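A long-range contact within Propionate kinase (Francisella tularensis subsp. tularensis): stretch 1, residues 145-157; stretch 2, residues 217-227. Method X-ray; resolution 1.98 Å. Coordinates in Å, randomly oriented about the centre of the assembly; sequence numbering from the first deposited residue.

Stretch 1 145-157: FHQTMPSYIAEYA
Stretch 2 217-227: DTSMGLTPLDG

No clear direct hydrogen bond joins these two stretches; two waters bridge them, while the direct contacts are mostly van der Waals approaches, several of them between carbon and a polar atom, and bury 331 Å² in all, counting both sides. Stretch 1 runs through a turn, where Met149 N bonds His146 O (2.9 Å), to Pro150, the N-cap of a short helix, 151-154. Pro150 O accepts from Ile153 N (3.0 Å) and Ala154 N (2.9 Å), and Ser151 O from Glu155 N (2.9 Å); Glu155 (-72/143) then leaves helical geometry and Tyr156 (-86/166) continues extended. Stretch 2 enters as the end of a strand, Asp217 (-161/153) and Thr218 (-158/161), then becomes a loop, tied by Gly221 N to Thr223 O (3.1 Å) and Leu225 N to Thr223 OG1 (3.1 Å). The backbones come nearest at Met149 CA and Asp217 CA, 5.9 Å apart; His146 CA and Thr218 CA lie 7.5 Å apart, so the register falls in stretch 2 as it rises in stretch 1, and the 146-149 segment runs roughly against the strand.

His146 (chi1 m, chi2 -58°) points toward stretch 2 and offers a ring face to Thr218 (chi1 t). Thr218 CG2 sits 3.9 Å from the centroid of the His146 ring, 12° off the normal, a CH-pi contact, and Thr218 OG1 lies 3.5 Å from His146 CE1. The selenomethionine Met149 (m, t, m) points toward stretch 2 and runs alongside the strand, from beside Asp217 to Thr218: Met149 CG is 3.9 Å from Asp217 N and Met149 SE 4.0 Å from Thr218 CG2, so the Thr218 methyl meets both selenium and imidazole.

Asp217 (t, chi2 -9°) points sideways. Its OD1 accepts a weak hydrogen bond from Thr218 N (2.9 Å) and lies 3.5 Å from Ile153 CG2, the branch methyl of a side chain that points toward stretch 2 in the m, t rotamer. Water 1 bridges the same pair of residues, donating to Asp217 OD1 (3.0 Å) and to Ile153 O (3.2 Å), so the helix carbonyl and the carboxylate, both acceptors, are joined without touching.

Farther along, Tyr156 (chi1 m, chi2 -58°) reaches the loop with its hydroxyl. Tyr156 OH is 3.4 Å from Gly221 CA and 3.5 Å from Leu222 N. Gly221 (-120/-127) leaves room for this approach: an ideal CB would fall 2.7 Å from Tyr156 OH, a clash. Asp226 (t, chi2 8°) points toward stretch 1, but its OD2 remains 4.3 Å from Tyr156 OH; water 2 spans the gap, 2.6 Å from Tyr156 OH and donating to Asp226 OD2 at 2.7 Å.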

# COMPACT_ATOMS: atom_id res chain seq x y z
N PHE A 145 13.99 -14.08 -6.71
CA PHE A 145 12.75 -14.68 -7.22
C PHE A 145 11.78 -13.63 -7.78
O PHE A 145 11.07 -13.88 -8.75
CB PHE A 145 12.05 -15.51 -6.13
CG PHE A 145 10.85 -16.31 -6.63
CD1 PHE A 145 11.00 -17.21 -7.67
CD2 PHE A 145 9.60 -16.17 -6.03
CE1 PHE A 145 9.91 -17.95 -8.13
CE2 PHE A 145 8.51 -16.91 -6.48
CZ PHE A 145 8.67 -17.80 -7.55
N HIS A 146 11.78 -12.44 -7.18
CA HIS A 146 10.81 -11.41 -7.57
C HIS A 146 11.26 -10.58 -8.78
O HIS A 146 10.54 -9.70 -9.25
CB HIS A 146 10.48 -10.51 -6.38
CG HIS A 146 9.96 -11.26 -5.19
ND1 HIS A 146 8.84 -12.06 -5.24
CD2 HIS A 146 10.42 -11.33 -3.91
CE1 HIS A 146 8.62 -12.58 -4.04
NE2 HIS A 146 9.56 -12.16 -3.22
N GLN A 147 12.44 -10.89 -9.30
CA GLN A 147 12.97 -10.10 -10.41
C GLN A 147 12.22 -10.34 -11.73
O GLN A 147 12.46 -9.66 -12.71
CB GLN A 147 14.48 -10.30 -10.57
CG GLN A 147 15.28 -9.53 -9.52
CD GLN A 147 15.09 -8.03 -9.67
OE1 GLN A 147 15.46 -7.44 -10.68
NE2 GLN A 147 14.48 -7.40 -8.66
N THR A 148 11.29 -11.29 -11.74
CA THR A 148 10.37 -11.40 -12.88
C THR A 148 9.18 -10.44 -12.83
O THR A 148 8.39 -10.38 -13.76
CB THR A 148 9.84 -12.83 -13.01
OG1 THR A 148 9.39 -13.29 -11.73
CG2 THR A 148 10.92 -13.77 -13.52
N MSE A 149 9.01 -9.68 -11.74
CA MSE A 149 7.92 -8.71 -11.72
C MSE A 149 8.12 -7.68 -12.83
O MSE A 149 9.20 -7.10 -12.95
CB MSE A 149 7.86 -7.95 -10.39
CG MSE A 149 7.43 -8.72 -9.19
SE MSE A 149 7.11 -7.36 -7.79
CE MSE A 149 8.98 -6.92 -7.42
N PRO A 150 7.09 -7.43 -13.65
CA PRO A 150 7.30 -6.42 -14.70
C PRO A 150 7.35 -5.01 -14.12
O PRO A 150 6.88 -4.78 -13.01
CB PRO A 150 6.06 -6.57 -15.59
CG PRO A 150 5.04 -7.25 -14.74
CD PRO A 150 5.82 -8.15 -13.81
N SER A 151 7.92 -4.08 -14.88
CA SER A 151 8.13 -2.71 -14.41
C SER A 151 6.87 -1.96 -14.03
O SER A 151 6.88 -1.20 -13.07
CB SER A 151 8.91 -1.92 -15.47
OG SER A 151 10.22 -2.45 -15.61
N TYR A 152 5.78 -2.15 -14.78
CA TYR A 152 4.54 -1.45 -14.43
C TYR A 152 3.98 -1.93 -13.09
O TYR A 152 3.07 -1.31 -12.53
CB TYR A 152 3.48 -1.55 -15.55
CG TYR A 152 2.80 -2.90 -15.68
CD1 TYR A 152 1.58 -3.15 -15.06
CD2 TYR A 152 3.37 -3.92 -16.43
CE1 TYR A 152 0.95 -4.39 -15.18
CE2 TYR A 152 2.75 -5.15 -16.56
CZ TYR A 152 1.54 -5.38 -15.94
OH TYR A 152 0.94 -6.62 -16.07
N ILE A 153 4.51 -3.03 -12.59
CA ILE A 153 4.10 -3.55 -11.28
C ILE A 153 5.13 -3.18 -10.20
O ILE A 153 4.76 -2.76 -9.11
CB ILE A 153 3.89 -5.07 -11.31
CG1 ILE A 153 2.61 -5.39 -12.09
CG2 ILE A 153 3.77 -5.62 -9.88
CD1 ILE A 153 2.39 -6.88 -12.38
N ALA A 154 6.41 -3.30 -10.53
CA ALA A 154 7.49 -3.09 -9.57
C ALA A 154 7.81 -1.62 -9.29
O ALA A 154 8.18 -1.26 -8.17
CB ALA A 154 8.75 -3.81 -10.02
N GLU A 155 7.69 -0.77 -10.31
CA GLU A 155 8.01 0.65 -10.14
C GLU A 155 6.97 1.40 -9.32
O GLU A 155 5.77 1.15 -9.41
CB GLU A 155 8.20 1.33 -11.51
CG GLU A 155 9.49 0.93 -12.22
CD GLU A 155 9.72 1.69 -13.53
OE1 GLU A 155 9.07 2.75 -13.76
OE2 GLU A 155 10.55 1.23 -14.33
N TYR A 156 7.43 2.34 -8.50
CA TYR A 156 6.52 3.27 -7.84
C TYR A 156 6.24 4.47 -8.76
O TYR A 156 6.94 4.67 -9.75
CB TYR A 156 7.13 3.76 -6.53
CG TYR A 156 7.36 2.64 -5.53
CD1 TYR A 156 6.31 1.85 -5.08
CD2 TYR A 156 8.64 2.39 -5.02
CE1 TYR A 156 6.51 0.84 -4.15
CE2 TYR A 156 8.85 1.39 -4.09
CZ TYR A 156 7.79 0.61 -3.67
OH TYR A 156 8.01 -0.40 -2.75
N ALA A 157 5.21 5.25 -8.43
CA ALA A 157 4.88 6.44 -9.20
C ALA A 157 5.61 7.66 -8.63
O ALA A 157 5.01 8.51 -7.96
CB ALA A 157 3.38 6.67 -9.21
N ASP A 217 3.93 -10.41 -8.66
CA ASP A 217 3.65 -9.31 -7.72
C ASP A 217 3.92 -9.85 -6.32
O ASP A 217 3.82 -11.04 -6.09
CB ASP A 217 2.20 -8.85 -7.88
CG ASP A 217 1.95 -7.43 -7.35
OD1 ASP A 217 2.82 -6.82 -6.69
OD2 ASP A 217 0.82 -6.94 -7.57
N THR A 218 4.28 -8.97 -5.40
CA THR A 218 4.56 -9.39 -4.04
C THR A 218 4.40 -8.20 -3.12
O THR A 218 4.45 -7.04 -3.57
CB THR A 218 5.97 -9.99 -3.94
OG1 THR A 218 6.12 -10.62 -2.68
CG2 THR A 218 7.03 -8.90 -4.11
N SER A 219 4.24 -8.47 -1.83
CA SER A 219 3.78 -7.45 -0.88
C SER A 219 4.87 -6.60 -0.21
O SER A 219 4.61 -5.44 0.14
CB SER A 219 2.85 -8.08 0.17
OG SER A 219 3.57 -8.95 1.01
N MSE A 220 6.07 -7.14 -0.03
CA MSE A 220 7.17 -6.32 0.52
C MSE A 220 7.66 -5.33 -0.53
O MSE A 220 7.31 -5.44 -1.69
CB MSE A 220 8.30 -7.19 1.06
CG MSE A 220 7.95 -7.82 2.41
SE MSE A 220 9.16 -9.26 2.89
CE MSE A 220 8.69 -9.43 4.79
N GLY A 221 8.46 -4.34 -0.14
CA GLY A 221 8.74 -3.26 -1.06
C GLY A 221 10.21 -3.12 -1.38
O GLY A 221 10.86 -4.09 -1.79
N LEU A 222 10.72 -1.91 -1.20
CA LEU A 222 12.17 -1.67 -1.26
C LEU A 222 12.87 -2.56 -0.26
O LEU A 222 13.89 -3.19 -0.57
CB LEU A 222 12.45 -0.20 -0.94
CG LEU A 222 13.89 0.32 -1.01
CD1 LEU A 222 14.34 0.42 -2.45
CD2 LEU A 222 13.95 1.70 -0.35
N THR A 223 12.32 -2.62 0.95
CA THR A 223 12.84 -3.48 2.02
C THR A 223 11.73 -4.38 2.55
O THR A 223 10.58 -4.26 2.12
CB THR A 223 13.38 -2.65 3.19
OG1 THR A 223 12.29 -2.24 4.03
CG2 THR A 223 14.16 -1.42 2.70
N PRO A 224 12.05 -5.29 3.49
CA PRO A 224 11.03 -6.16 4.09
C PRO A 224 10.09 -5.49 5.11
O PRO A 224 9.36 -6.19 5.82
CB PRO A 224 11.87 -7.25 4.80
CG PRO A 224 13.24 -7.18 4.14
CD PRO A 224 13.42 -5.71 3.84
N LEU A 225 10.08 -4.16 5.19
CA LEU A 225 9.14 -3.44 6.06
C LEU A 225 7.70 -3.39 5.52
O LEU A 225 6.74 -3.37 6.29
CB LEU A 225 9.63 -2.01 6.29
CG LEU A 225 8.67 -1.08 7.04
CD1 LEU A 225 8.38 -1.60 8.45
CD2 LEU A 225 9.25 0.32 7.09
N ASP A 226 7.54 -3.35 4.20
CA ASP A 226 6.24 -3.03 3.59
C ASP A 226 5.28 -4.23 3.48
O ASP A 226 5.71 -5.40 3.51
CB ASP A 226 6.44 -2.45 2.19
CG ASP A 226 5.30 -1.54 1.75
OD1 ASP A 226 4.40 -1.21 2.58
OD2 ASP A 226 5.31 -1.13 0.57
N GLY A 227 4.00 -3.92 3.31
CA GLY A 227 3.01 -4.93 2.98
C GLY A 227 2.14 -5.40 4.14
O GLY A 227 1.41 -4.61 4.76
O HOH W 1 2.64 -3.85 -6.99
O HOH W 2 5.89 -1.67 -1.97